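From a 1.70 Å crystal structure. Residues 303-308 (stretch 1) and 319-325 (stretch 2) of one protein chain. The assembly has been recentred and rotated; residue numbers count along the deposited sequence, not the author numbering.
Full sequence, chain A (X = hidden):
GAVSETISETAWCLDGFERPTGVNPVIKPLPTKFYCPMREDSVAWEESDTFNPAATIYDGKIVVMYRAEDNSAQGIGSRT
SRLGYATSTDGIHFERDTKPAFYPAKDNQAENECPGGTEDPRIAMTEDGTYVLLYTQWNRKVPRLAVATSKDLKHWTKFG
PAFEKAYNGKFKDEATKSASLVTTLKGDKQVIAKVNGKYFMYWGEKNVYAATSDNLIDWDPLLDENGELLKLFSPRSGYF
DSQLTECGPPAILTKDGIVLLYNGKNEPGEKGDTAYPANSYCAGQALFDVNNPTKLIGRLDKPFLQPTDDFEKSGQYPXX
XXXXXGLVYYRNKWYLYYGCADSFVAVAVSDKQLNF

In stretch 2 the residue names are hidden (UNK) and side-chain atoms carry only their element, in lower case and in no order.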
ATOM      1  N   PRO A 303       6.330 -14.541  -9.019  1.00 16.68           N
ATOM      2  CA  PRO A 303       5.229 -13.677  -8.585  1.00 16.16           C
ATOM      3  C   PRO A 303       3.877 -14.385  -8.663  1.00 16.15           C
ATOM      4  O   PRO A 303       3.694 -15.276  -9.496  1.00 17.48           O
ATOM      5  CB  PRO A 303       5.287 -12.508  -9.571  1.00 16.43           C
ATOM      6  CG  PRO A 303       5.997 -13.025 -10.768  1.00 16.94           C
ATOM      7  CD  PRO A 303       6.928 -14.089 -10.283  1.00 16.96           C
ATOM      8  N   PHE A 304       2.955 -14.004  -7.788  1.00 15.36           N
ATOM      9  CA  PHE A 304       1.608 -14.587  -7.778  1.00 15.49           C
ATOM     10  C   PHE A 304       0.678 -13.725  -8.634  1.00 15.79           C
ATOM     11  O   PHE A 304      -0.426 -14.135  -8.917  1.00 17.17           O
ATOM     12  CB  PHE A 304       1.041 -14.750  -6.377  1.00 15.28           C
ATOM     13  CG  PHE A 304       0.624 -13.472  -5.724  1.00 14.25           C
ATOM     14  CD1 PHE A 304       1.539 -12.685  -5.065  1.00 14.16           C
ATOM     15  CD2 PHE A 304      -0.693 -13.064  -5.744  1.00 14.46           C
ATOM     16  CE1 PHE A 304       1.157 -11.498  -4.475  1.00 13.48           C
ATOM     17  CE2 PHE A 304      -1.092 -11.889  -5.136  1.00 13.92           C
ATOM     18  CZ  PHE A 304      -0.159 -11.101  -4.494  1.00 13.84           C
ATOM     19  N   LEU A 305       1.149 -12.554  -9.044  1.00 15.42           N
ATOM     20  CA  LEU A 305       0.393 -11.653  -9.924  1.00 15.46           C
ATOM     21  C   LEU A 305       1.402 -10.900 -10.785  1.00 15.77           C
ATOM     22  O   LEU A 305       2.399 -10.429 -10.266  1.00 15.20           O
ATOM     23  CB  LEU A 305      -0.416 -10.664  -9.098  1.00 14.86           C
ATOM     24  CG  LEU A 305      -1.523  -9.853  -9.792  1.00 15.27           C
ATOM     25  CD1 LEU A 305      -2.728 -10.744 -10.127  1.00 15.59           C
ATOM     26  CD2 LEU A 305      -1.961  -8.680  -8.888  1.00 14.57           C
ATOM     27  N   GLN A 306       1.144 -10.790 -12.088  1.00 16.07           N
ATOM     28  CA  GLN A 306       2.044 -10.072 -12.993  1.00 17.04           C
ATOM     29  C   GLN A 306       1.226  -9.292 -14.022  1.00 16.73           C
ATOM     30  O   GLN A 306       0.067  -9.636 -14.269  1.00 16.31           O
ATOM     31  CB  GLN A 306       3.007 -11.048 -13.705  1.00 18.50           C
ATOM     32  CG  GLN A 306       2.338 -11.982 -14.705  1.00 20.64           C
ATOM     33  CD  GLN A 306       3.339 -12.815 -15.515  1.00 22.94           C
ATOM     34  OE1 GLN A 306       3.309 -14.033 -15.445  1.00 28.45           O
ATOM     35  NE2 GLN A 306       4.217 -12.167 -16.264  1.00 22.87           N
ATOM     36  N   PRO A 307       1.809  -8.222 -14.584  1.00 16.94           N
ATOM     37  CA  PRO A 307       1.073  -7.489 -15.627  1.00 17.41           C
ATOM     38  C   PRO A 307       0.676  -8.405 -16.784  1.00 18.49           C
ATOM     39  O   PRO A 307       1.520  -9.125 -17.345  1.00 19.39           O
ATOM     40  CB  PRO A 307       2.052  -6.413 -16.056  1.00 17.64           C
ATOM     41  CG  PRO A 307       2.888  -6.177 -14.853  1.00 17.17           C
ATOM     42  CD  PRO A 307       3.085  -7.553 -14.259  1.00 17.00           C
ATOM     43  N   THR A 308      -0.609  -8.370 -17.124  1.00 18.69           N
ATOM     44  CA  THR A 308      -1.195  -9.281 -18.104  1.00 20.00           C
ATOM     45  C   THR A 308      -2.040  -8.516 -19.108  1.00 20.46           C
ATOM     46  O   THR A 308      -1.804  -8.615 -20.316  1.00 21.34           O
ATOM     47  CB  THR A 308      -2.026 -10.348 -17.397  1.00 20.02           C
ATOM     48  OG1 THR A 308      -1.177 -11.024 -16.438  1.00 20.47           O
ATOM     49  CG2 THR A 308      -2.613 -11.360 -18.397  1.00 21.04           C
ATOM     50  N   UNK A 319       6.891   0.492 -17.912  1.00 19.03           N
ATOM     51  CA  UNK A 319       7.293  -0.924 -17.893  1.00 18.93           C
ATOM     52  C   UNK A 319       6.236  -1.828 -17.264  1.00 18.31           C
ATOM     53  O   UNK A 319       6.368  -3.039 -17.298  1.00 18.15           O
ATOM     54  c   UNK A 319       8.628  -1.097 -17.151  1.00 18.69           C
ATOM     55  N   UNK A 320       5.188  -1.233 -16.700  1.00 17.46           N
ATOM     56  CA  UNK A 320       4.054  -1.975 -16.156  1.00 16.95           C
ATOM     57  C   UNK A 320       4.143  -2.262 -14.670  1.00 16.40           C
ATOM     58  O   UNK A 320       5.234  -2.476 -14.132  1.00 15.90           O
ATOM     59  N   UNK A 321       2.985  -2.265 -14.008  1.00 15.67           N
ATOM     60  CA  UNK A 321       2.895  -2.725 -12.626  1.00 14.89           C
ATOM     61  C   UNK A 321       1.570  -3.449 -12.387  1.00 14.55           C
ATOM     62  O   UNK A 321       0.565  -3.215 -13.071  1.00 14.59           O
ATOM     63  c   UNK A 321       2.949  -1.568 -11.557  1.00 14.76           C
ATOM     64  c   UNK A 321       4.054  -0.555 -11.820  1.00 14.41           C
ATOM     65  o   UNK A 321       1.690  -0.894 -11.521  1.00 14.41           O
ATOM     66  N   UNK A 322       1.604  -4.338 -11.412  1.00 13.51           N
ATOM     67  CA  UNK A 322       0.405  -4.777 -10.710  1.00 13.23           C
ATOM     68  C   UNK A 322       0.753  -4.562  -9.248  1.00 12.94           C
ATOM     69  O   UNK A 322       1.256  -5.466  -8.553  1.00 13.28           O
ATOM     70  c   UNK A 322      -0.576  -6.263 -12.480  1.00 13.32           C
ATOM     71  c   UNK A 322      -0.033  -6.229 -11.071  1.00 13.16           C
ATOM     72  c   UNK A 322       1.090  -7.273 -10.896  1.00 13.23           C
ATOM     73  N   UNK A 323       0.486  -3.331  -8.783  1.00 12.37           N
ATOM     74  CA  UNK A 323       1.033  -2.832  -7.533  1.00 12.05           C
ATOM     75  C   UNK A 323       0.029  -3.075  -6.407  1.00 11.70           C
ATOM     76  O   UNK A 323      -0.940  -2.325  -6.228  1.00 11.84           O
ATOM     77  c   UNK A 323       2.295  -0.852  -6.569  1.00 12.24           C
ATOM     78  c   UNK A 323       3.941   0.024  -4.499  1.00 12.33           C
ATOM     79  c   UNK A 323       2.584   0.208  -4.416  1.00 12.19           C
ATOM     80  c   UNK A 323       4.503  -0.615  -5.618  1.00 12.50           C
ATOM     81  c   UNK A 323       3.672  -1.057  -6.639  1.00 12.70           C
ATOM     82  c   UNK A 323       1.384  -1.342  -7.658  1.00 12.07           C
ATOM     83  c   UNK A 323       1.760  -0.237  -5.444  1.00 12.04           C
ATOM     84  N   UNK A 324       0.245  -4.169  -5.685  1.00 11.24           N
ATOM     85  CA  UNK A 324      -0.708  -4.644  -4.696  1.00 10.57           C
ATOM     86  C   UNK A 324      -0.669  -3.777  -3.466  1.00 10.57           C
ATOM     87  O   UNK A 324       0.391  -3.473  -2.957  1.00 10.23           O
ATOM     88  c   UNK A 324      -0.520  -6.145  -4.378  1.00 10.46           C
ATOM     89  c   UNK A 324       0.873  -6.423  -3.816  1.00 10.59           C
ATOM     90  c   UNK A 324      -0.831  -6.974  -5.644  1.00 10.59           C
ATOM     91  N   UNK A 325      -1.846  -3.357  -2.989  1.00 10.48           N
ATOM     92  CA  UNK A 325      -1.866  -2.343  -1.923  1.00 10.49           C
ATOM     93  C   UNK A 325      -3.089  -2.324  -1.016  1.00 10.30           C
ATOM     94  O   UNK A 325      -3.019  -1.768   0.086  1.00 10.70           O
ATOM     95  c   UNK A 325      -1.444   0.198  -1.600  1.00 11.26           C
ATOM     96  c   UNK A 325      -1.661  -0.964  -2.577  1.00 10.88           C
ATOM     97  c   UNK A 325      -0.929   1.471  -2.291  1.00 12.37           C
ATOM     98  o   UNK A 325      -1.131   2.599  -1.746  1.00 12.72           O
ATOM     99  o   UNK A 325      -0.340   1.366  -3.384  1.00 13.51           O
TER

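Position 319 carries one side-chain atom, a carbon. Nothing follows it, so the side chain ends at CB. It makes no contact with stretch 1, and its CA-to-CB bond points sideways. A single carbon identifies A319.

Position 320 has no side-chain atoms. Its backbone passes P307, with 4.1 Å between its C and P307 CG. The phi/psi angles are 94/146. At these angles a CB would be jammed against the carbonyl O of the residue before. An ideal CB would also point toward stretch 1 and come within 3.7 Å of P307 CG. The absence of side-chain atoms gives G320, and the backbone angles by themselves call for glycine.

Position 321 has three side-chain atoms. One carbon carries one oxygen and one further carbon. The CA-to-CB bond points away from stretch 1, so the contact is made by the backbone: its C lies 3.9 Å from P307 CG. Branching at CB into an oxygen and a carbon identifies T321. Its OG1 is hydrogen-bonded elsewhere in the structure, so the hydroxyl is satisfied without stretch 1.

Position 322 also has three side-chain atoms, but all are carbon. One carbon carries the other two, so the side chain branches at CB. Its CA-to-CB bond points toward stretch 1, and the side chain touches L305, Q306 and P307. Its CB is 3.8 Å from L305 CD2. Three carbons branched at CB make this V322, with chi1 in the m well. V322 CG2 lies 3.5 Å from L305 O and 3.6 Å from Q306 CA, while V322 CG1 lies 3.7 Å from P307 N. The valine therefore packs against main chain as well as side chains.

Position 323 has seven side-chain carbons: one, then a ring of six. There is no oxygen on the ring. The CA-to-CB bond points away, and the side chain makes no contact with stretch 1. A plain six-carbon ring on one CB is F323.

Position 324 again shows three carbons, one carrying two. Its CA-to-CB bond points toward stretch 1, and the side chain meets L305 and F304. The branched, all-carbon side chain is V324. V324 CG1 is 3.8 Å from L305 CD2 and 4.3 Å from F304 CZ. Its approach to the F304 ring is oblique.

Position 325 has three carbons, the third carrying two oxygens. A carboxylate at the end of that chain gives E325. It is out of reach of stretch 1.

The contact is apolar and has no hydrogen bonds across it. V322 and V324 alternate with T321 and F323, as expected along an extended chain, so the CA-to-CB bonds of the two valines point toward stretch 1 and those of T321 and F323 point away. V322 is the most covered residue and sits opposite P307, with CA atoms of V322 and P307 5.7 Å apart. L305 links the two valines, since its CD2 touches both. P307 extends the contact to the backbone of G320 and T321. About 290 Å² is buried, both sides summed.

Stretch 2, residues 319-325: AGTVFVE
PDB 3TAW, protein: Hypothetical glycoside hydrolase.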